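Local coordinates for protein Abbfa_003403 (Acinetobacter baumannii, PDB 4ZXH) that is a four-domain nonribosomal peptide synthetase that probably activates an amino acid, condenses it with a partner and releases the product, at residues L744-E750 against I777-I783; L944-P948 against A959-P963; P210-S214 against R874-I878. All blocks are in the same frame, centred on the assembly; numbering follows the deposited sequence.

Interaction 1: L744-E750 against I777-I783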
# COMPACT_ATOMS: atom_id res chain seq x y z
N LEU A 744 -10.61 5.55 17.77
CA LEU A 744 -11.19 4.22 17.77
C LEU A 744 -10.93 3.59 16.41
O LEU A 744 -11.43 4.07 15.38
CB LEU A 744 -12.69 4.28 18.08
CG LEU A 744 -13.47 2.96 18.05
CD1 LEU A 744 -12.91 2.00 19.05
CD2 LEU A 744 -14.92 3.23 18.36
N ASP A 745 -10.11 2.54 16.39
CA ASP A 745 -9.81 1.83 15.16
C ASP A 745 -10.91 0.82 14.85
O ASP A 745 -11.63 0.39 15.75
CB ASP A 745 -8.44 1.12 15.23
CG ASP A 745 -8.27 0.27 16.48
OD1 ASP A 745 -8.55 0.76 17.59
OD2 ASP A 745 -7.89 -0.91 16.34
N THR A 746 -11.03 0.45 13.58
CA THR A 746 -12.12 -0.41 13.15
C THR A 746 -12.08 -1.79 13.82
O THR A 746 -13.13 -2.34 14.17
CB THR A 746 -12.11 -0.57 11.62
OG1 THR A 746 -10.78 -0.89 11.21
CG2 THR A 746 -12.50 0.74 10.95
N ILE A 747 -10.88 -2.33 14.02
CA ILE A 747 -10.76 -3.65 14.64
C ILE A 747 -11.34 -3.68 16.06
O ILE A 747 -12.08 -4.59 16.40
CB ILE A 747 -9.29 -4.13 14.71
CG1 ILE A 747 -8.57 -3.96 13.37
CG2 ILE A 747 -9.23 -5.59 15.21
CD1 ILE A 747 -9.06 -4.88 12.27
N LEU A 748 -10.99 -2.69 16.88
CA LEU A 748 -11.52 -2.64 18.24
C LEU A 748 -13.02 -2.43 18.20
O LEU A 748 -13.76 -2.93 19.05
CB LEU A 748 -10.85 -1.54 19.06
CG LEU A 748 -11.42 -1.33 20.46
CD1 LEU A 748 -11.36 -2.60 21.29
CD2 LEU A 748 -10.71 -0.19 21.19
N ALA A 749 -13.46 -1.68 17.20
CA ALA A 749 -14.87 -1.37 17.06
C ALA A 749 -15.68 -2.63 16.82
O ALA A 749 -16.70 -2.84 17.48
CB ALA A 749 -15.08 -0.38 15.93
N GLU A 750 -15.25 -3.49 15.89
CA GLU A 750 -16.05 -4.68 15.61
C GLU A 750 -16.08 -5.60 16.82
O GLU A 750 -17.13 -6.15 17.13
CB GLU A 750 -15.55 -5.44 14.40
CG GLU A 750 -16.45 -5.24 13.18
CD GLU A 750 -17.78 -6.00 13.26
OE1 GLU A 750 -17.77 -7.20 13.61
OE2 GLU A 750 -18.84 -5.38 13.00
N ILE A 777 -21.78 4.60 17.45
CA ILE A 777 -21.19 3.65 16.52
C ILE A 777 -22.07 2.42 16.34
O ILE A 777 -22.36 1.70 17.30
CB ILE A 777 -19.80 3.18 16.99
CG1 ILE A 777 -18.86 4.38 17.18
CG2 ILE A 777 -19.23 2.15 16.02
CD1 ILE A 777 -18.81 5.33 15.99
N THR A 778 -22.51 2.16 15.10
CA THR A 778 -23.40 1.04 14.85
C THR A 778 -22.77 0.07 13.86
O THR A 778 -23.26 -1.05 13.68
CB THR A 778 -24.78 1.50 14.31
OG1 THR A 778 -24.62 2.24 13.10
CG2 THR A 778 -25.50 2.37 15.35
N ASP A 779 -21.69 0.50 13.22
CA ASP A 779 -21.01 -0.29 12.20
C ASP A 779 -19.53 0.11 12.16
O ASP A 779 -19.21 1.28 12.02
CB ASP A 779 -21.67 -0.08 10.83
CG ASP A 779 -21.16 -1.06 9.77
OD1 ASP A 779 -20.33 -1.94 10.10
OD2 ASP A 779 -21.61 -0.96 8.60
N ALA A 780 -18.65 -0.88 12.27
CA ALA A 780 -17.22 -0.61 12.37
C ALA A 780 -16.63 0.05 11.13
O ALA A 780 -15.54 0.61 11.18
CB ALA A 780 -16.47 -1.88 12.66
N LYS A 781 -17.35 -0.00 10.02
CA LYS A 781 -16.85 0.57 8.78
C LYS A 781 -17.08 2.09 8.74
O LYS A 781 -16.54 2.78 7.87
CB LYS A 781 -17.51 -0.12 7.58
N TYR A 782 -17.85 2.61 9.69
CA TYR A 782 -18.25 4.02 9.68
C TYR A 782 -17.98 4.72 11.02
O TYR A 782 -18.88 4.87 11.87
CB TYR A 782 -19.72 4.12 9.27
CG TYR A 782 -19.97 3.62 7.86
CD1 TYR A 782 -19.84 4.47 6.76
CD2 TYR A 782 -20.30 2.29 7.61
CE1 TYR A 782 -20.06 4.01 5.47
CE2 TYR A 782 -20.51 1.82 6.32
CZ TYR A 782 -20.39 2.68 5.25
OH TYR A 782 -20.61 2.23 3.95
N ILE A 783 -16.74 5.14 11.20
CA ILE A 783 -16.27 5.76 12.43
C ILE A 783 -15.84 7.21 12.20
O ILE A 783 -15.03 7.49 11.32
CB ILE A 783 -15.10 4.98 13.04
CG1 ILE A 783 -15.51 3.53 13.31
CG2 ILE A 783 -14.61 5.62 14.32
CD1 ILE A 783 -14.35 2.64 13.69
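Two bumps of nearly equal footprint fill this contact, Ile783 the longer side chain and Ala780 the shorter. The chi1 m, chi2 t side chain of Ile783 reaches across and sets CD1 in a shallow hollow at the start of helix 746-753, where it lies 3.7 Å from Leu744 O, 3.8 Å from Thr746 CA and 3.8 Å from Ala749 CB. Between Leu744 and Thr746 the small Ala749, one turn into the helix, leaves room for CD1. Beside it Ala780 CB, presented by the type I turn from Asp779 to Tyr782, packs 3.9 Å from Ala749 CB and 3.4 Å from Glu750 CG, so that the stem of the glutamate walls one side of the methyl. The backbones come close here, with the CA atoms of Thr746 and Ala780 5.2 Å apart; separately, Thr746 CG2 makes a tight methyl-to-carbonyl contact, 3.1 Å from Ala780 O. At the other end Leu744 CD2 meets Ile777 CG1 at 4.3 Å. Leu744, Ile777 and Ile783 also lean on Asn761 of strand 756-763, which the helix joins to strand 735-740 in a beta-alpha-beta crossover of the adenylation domain. Asp745 sits at the N-cap position, its CA-to-CB bond directed away from the loop. No hydrogen bond or ion pair spans the two segments, so their fit rests on apolar contact: two alanine methyls allow the close spacing and an isoleucine fills the gap.

Interaction 2: L944-P948 against A959-P963; sequences LDEFP and AFPEP
Two irregular segments approach each other most closely at the CA atoms of Pro948 and Ala959, 6.6 Å apart. Leu944 is extended, Asp945 (phi/psi -77/-47) kinks the chain, Glu946 is extended and Phe947-Pro948 are polyproline II; after Ala959 at the end of a 3-10 turn, Phe960 to Pro963 run in polyproline II conformation. Phe960, chi1 m (-74°) and chi2 58°, projects between the side chains of the first segment. Its edge meets the face of Phe947 (chi1 -78°, chi2 -1°), with centroids 5.3 Å apart and planes at 57°. Pro948 CD makes a CH-pi contact over one Phe960 face, 3.9 Å from the centroid. Leu944, an mt rotamer, places CD1 3.9 Å from Phe960 CD2 and CD2 4.2 Å from Pro961 CG. Pro948 CB and Ala959 CB touch at 4.2 Å. Strand 893-903 backs both phenylalanines; Tyr913 packs edge-to-face on Phe960. This aromatic-proline cluster closes the loop bearing the Asn-Lys-Lys-Leu-Asp-Arg sequence, which resembles the A10 core motif of adenylation C-terminal subdomains.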
# COMPACT_ATOMS: atom_id res chain seq x y z
N LEU A 944 7.72 -5.68 20.96
CA LEU A 944 7.72 -5.19 22.33
C LEU A 944 6.82 -6.11 23.14
O LEU A 944 5.89 -6.71 22.60
CB LEU A 944 7.23 -3.74 22.40
CG LEU A 944 8.06 -2.66 21.70
CD1 LEU A 944 7.39 -1.29 21.77
CD2 LEU A 944 9.46 -2.59 22.25
N ASP A 945 7.09 -6.22 24.43
CA ASP A 945 6.25 -6.98 25.33
C ASP A 945 4.99 -6.19 25.69
O ASP A 945 3.87 -6.71 25.64
CB ASP A 945 7.04 -7.33 26.58
CG ASP A 945 6.25 -8.15 27.57
OD1 ASP A 945 5.53 -9.06 27.09
OD2 ASP A 945 6.37 -7.88 28.81
N GLU A 946 5.17 -4.93 26.04
CA GLU A 946 4.07 -4.08 26.46
C GLU A 946 4.23 -2.68 25.91
O GLU A 946 5.28 -2.04 26.08
CB GLU A 946 3.97 -4.02 27.99
CG GLU A 946 3.08 -5.10 28.56
CD GLU A 946 3.16 -5.18 30.07
OE1 GLU A 946 3.68 -4.22 30.69
OE2 GLU A 946 2.72 -6.21 30.63
N PHE A 947 3.18 -2.19 25.25
CA PHE A 947 3.22 -0.83 24.73
C PHE A 947 3.21 0.14 25.90
O PHE A 947 2.38 0.00 26.80
CB PHE A 947 2.05 -0.58 23.79
CG PHE A 947 2.23 -1.17 22.42
CD1 PHE A 947 3.39 -1.85 22.09
CD2 PHE A 947 1.25 -1.04 21.46
CE1 PHE A 947 3.57 -2.38 20.82
CE2 PHE A 947 1.41 -1.56 20.18
CZ PHE A 947 2.58 -2.24 19.87
N PRO A 948 4.13 1.12 25.91
CA PRO A 948 4.22 2.13 26.97
C PRO A 948 2.95 2.97 27.03
O PRO A 948 2.50 3.44 25.98
CB PRO A 948 5.40 3.01 26.55
CG PRO A 948 6.13 2.26 25.48
CD PRO A 948 5.09 1.37 24.82
N ALA A 959 7.48 7.68 23.79
CA ALA A 959 8.29 6.80 24.64
C ALA A 959 8.66 5.45 24.01
O ALA A 959 9.34 4.64 24.66
CB ALA A 959 7.59 6.57 25.93
N PHE A 960 8.19 5.18 22.79
CA PHE A 960 8.66 4.00 22.07
C PHE A 960 10.16 4.12 21.76
O PHE A 960 10.66 5.20 21.48
CB PHE A 960 7.87 3.80 20.78
CG PHE A 960 6.47 3.28 21.00
CD1 PHE A 960 5.58 3.97 21.80
CD2 PHE A 960 6.05 2.10 20.41
CE1 PHE A 960 4.30 3.49 22.00
CE2 PHE A 960 4.77 1.63 20.61
CZ PHE A 960 3.90 2.32 21.41
N PRO A 961 10.89 3.00 21.84
CA PRO A 961 12.34 3.13 21.64
C PRO A 961 12.65 3.52 20.21
O PRO A 961 11.89 3.15 19.33
CB PRO A 961 12.89 1.73 21.96
CG PRO A 961 11.74 0.94 22.46
CD PRO A 961 10.47 1.60 22.00
N GLU A 962 13.71 4.29 19.98
CA GLU A 962 14.05 4.69 18.62
C GLU A 962 14.51 3.46 17.86
O GLU A 962 15.13 2.56 18.44
CB GLU A 962 15.13 5.78 18.62
CG GLU A 962 14.77 7.02 19.44
CD GLU A 962 13.48 7.72 18.99
OE1 GLU A 962 13.28 7.90 17.76
OE2 GLU A 962 12.68 8.12 19.87
N PRO A 963 14.14 3.38 16.58
CA PRO A 963 14.56 2.28 15.72
C PRO A 963 15.98 2.47 15.22
O PRO A 963 16.42 3.61 15.06
CB PRO A 963 13.57 2.36 14.55
CG PRO A 963 13.28 3.80 14.45
CD PRO A 963 13.23 4.31 15.88

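Interaction 3: P210-S214 against R874-I878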
# COMPACT_ATOMS: atom_id res chain seq x y z
N PRO A 210 6.85 13.72 -6.43
CA PRO A 210 6.45 12.77 -5.39
C PRO A 210 6.05 11.42 -5.99
O PRO A 210 5.61 11.31 -7.14
CB PRO A 210 5.26 13.46 -4.72
CG PRO A 210 4.65 14.22 -5.82
CD PRO A 210 5.79 14.71 -6.69
N HIS A 211 6.23 10.39 -5.20
CA HIS A 211 5.84 9.04 -5.55
C HIS A 211 4.34 8.95 -5.78
O HIS A 211 3.89 8.29 -6.71
CB HIS A 211 6.29 8.10 -4.43
CG HIS A 211 5.89 6.68 -4.62
ND1 HIS A 211 6.64 5.79 -5.35
CD2 HIS A 211 4.82 5.99 -4.15
CE1 HIS A 211 6.05 4.60 -5.32
NE2 HIS A 211 4.94 4.70 -4.60
N VAL A 212 3.57 9.63 -4.93
CA VAL A 212 2.11 9.62 -5.02
C VAL A 212 1.56 10.96 -4.52
O VAL A 212 2.18 11.64 -3.70
CB VAL A 212 1.50 8.44 -4.22
CG1 VAL A 212 1.89 8.49 -2.75
CG2 VAL A 212 0.01 8.42 -4.33
N HIS A 213 0.40 11.36 -5.05
CA HIS A 213 -0.25 12.60 -4.64
C HIS A 213 -0.76 12.47 -3.22
O HIS A 213 -0.80 11.38 -2.67
CB HIS A 213 -1.41 12.94 -5.55
CG HIS A 213 -2.53 11.95 -5.47
ND1 HIS A 213 -3.44 11.95 -4.44
CD2 HIS A 213 -2.86 10.92 -6.28
CE1 HIS A 213 -4.30 10.96 -4.62
NE2 HIS A 213 -3.97 10.32 -5.73
N SER A 214 -1.19 13.58 -2.63
CA SER A 214 -1.61 13.56 -1.24
C SER A 214 -3.02 14.08 -1.12
O SER A 214 -3.35 14.81 -0.18
CB SER A 214 -0.66 14.37 -0.37
OG SER A 214 0.69 14.06 -0.67
N ARG A 874 8.38 10.85 1.90
CA ARG A 874 9.22 11.28 0.79
C ARG A 874 8.39 12.14 -0.18
O ARG A 874 8.32 11.84 -1.38
CB ARG A 874 9.83 10.05 0.07
CG ARG A 874 10.55 8.99 0.97
CD ARG A 874 11.13 7.77 0.16
NE ARG A 874 10.15 6.73 -0.24
CZ ARG A 874 9.74 6.47 -1.50
NH1 ARG A 874 10.21 7.16 -2.53
NH2 ARG A 874 8.84 5.50 -1.72
N GLY A 875 7.75 13.18 0.37
CA GLY A 875 6.97 14.12 -0.43
C GLY A 875 5.47 13.88 -0.50
O GLY A 875 4.78 14.45 -1.36
N PHE A 876 4.96 13.06 0.41
CA PHE A 876 3.55 12.67 0.46
C PHE A 876 3.17 12.29 1.87
O PHE A 876 4.04 12.15 2.72
CB PHE A 876 3.25 11.51 -0.50
CG PHE A 876 4.12 10.31 -0.28
CD1 PHE A 876 3.72 9.30 0.58
CD2 PHE A 876 5.33 10.19 -0.95
CE1 PHE A 876 4.53 8.20 0.76
CE2 PHE A 876 6.14 9.08 -0.77
CZ PHE A 876 5.75 8.09 0.09
N ARG A 877 1.88 12.11 2.14
CA ARG A 877 1.47 11.82 3.50
C ARG A 877 0.89 10.41 3.62
O ARG A 877 0.43 9.84 2.65
CB ARG A 877 0.47 12.88 3.98
CG ARG A 877 -0.82 12.94 3.19
CD ARG A 877 -1.75 14.00 3.78
NE ARG A 877 -2.13 13.66 5.16
CZ ARG A 877 -3.13 12.86 5.50
NH1 ARG A 877 -3.89 12.30 4.56
NH2 ARG A 877 -3.37 12.61 6.78
N ILE A 878 0.95 9.85 4.83
CA ILE A 878 0.56 8.47 5.10
C ILE A 878 -0.57 8.45 6.12
O ILE A 878 -0.59 9.26 7.05
CB ILE A 878 1.74 7.62 5.66
CG1 ILE A 878 2.96 7.67 4.73
CG2 ILE A 878 1.34 6.17 5.85
CD1 ILE A 878 2.85 6.76 3.56
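From Pro210 onward, a condensation-domain loop runs along a loop of the adenylation C-terminal subdomain. Pro210 CB touches Gly875 O at 3.5 Å, with the two CA atoms 5.2 Å apart. Gly875 adopts phi/psi 97/15, where a CB would jam against the preceding carbonyl oxygen; it would also stand only 3.7 Å from Pro210 CB. His211 follows with chi1 t: its CB lies 3.8 Å from Phe876 CE2, and Arg874 NH2 rests over one face of the imidazole, 4.3 Å from His211 ND1. The other ring nitrogen, NE2, is hydrogen-bonded to Asp347. Val212 then contributes the CH-pi contact, CG1 standing 4.1 Å from the Phe876 ring centroid and 24° off its normal, while Val212 O comes 3.4 Å from Phe876 CB. His213 turns away and hydrogen-bonds Asp402. Ser214 returns to the interface: OG is 3.4 Å from Phe876 CA and 3.6 Å from Arg877 N, without a hydrogen bond, and CB is 3.8 Å from Arg877 CG. The Arg877 guanidinium pairs with Glu879. Phe876 is thus the hub, its ring also meeting Tyr935 within its own subdomain. The sequence around it is consistent with the A8 core motif of adenylation domains, and the side chain of His211 is about 10 Å from the bound phosphopantetheine. The contact joins the loop between helix 197-205 and strand 229-235 to the one that leads from strand 861-863 into helix 880-888.

In the fold
All three contacts are partly buried: four of eight touching residues are buried in interaction 1 and three of eight in interaction 3, whereas interaction 2 has two of six buried and two exposed. Interaction 1 packs a helix start on a loop within the larger adenylation subdomain, interaction 2 folds the C-terminal subdomain on itself, and interaction 3 bridges two domains. None has a hydrogen bond across it: aliphatic side chains serve interaction 1, an aromatic-proline cluster interaction 2, and one phenylalanine held by a valine methyl, a histidine CB and a serine interaction 3, where Arg877 pairs with Glu879, outside the segments. Helix 880-888 links interactions 1 and 3: Asn885 touches 744-750, and 874-878 leads into the helix.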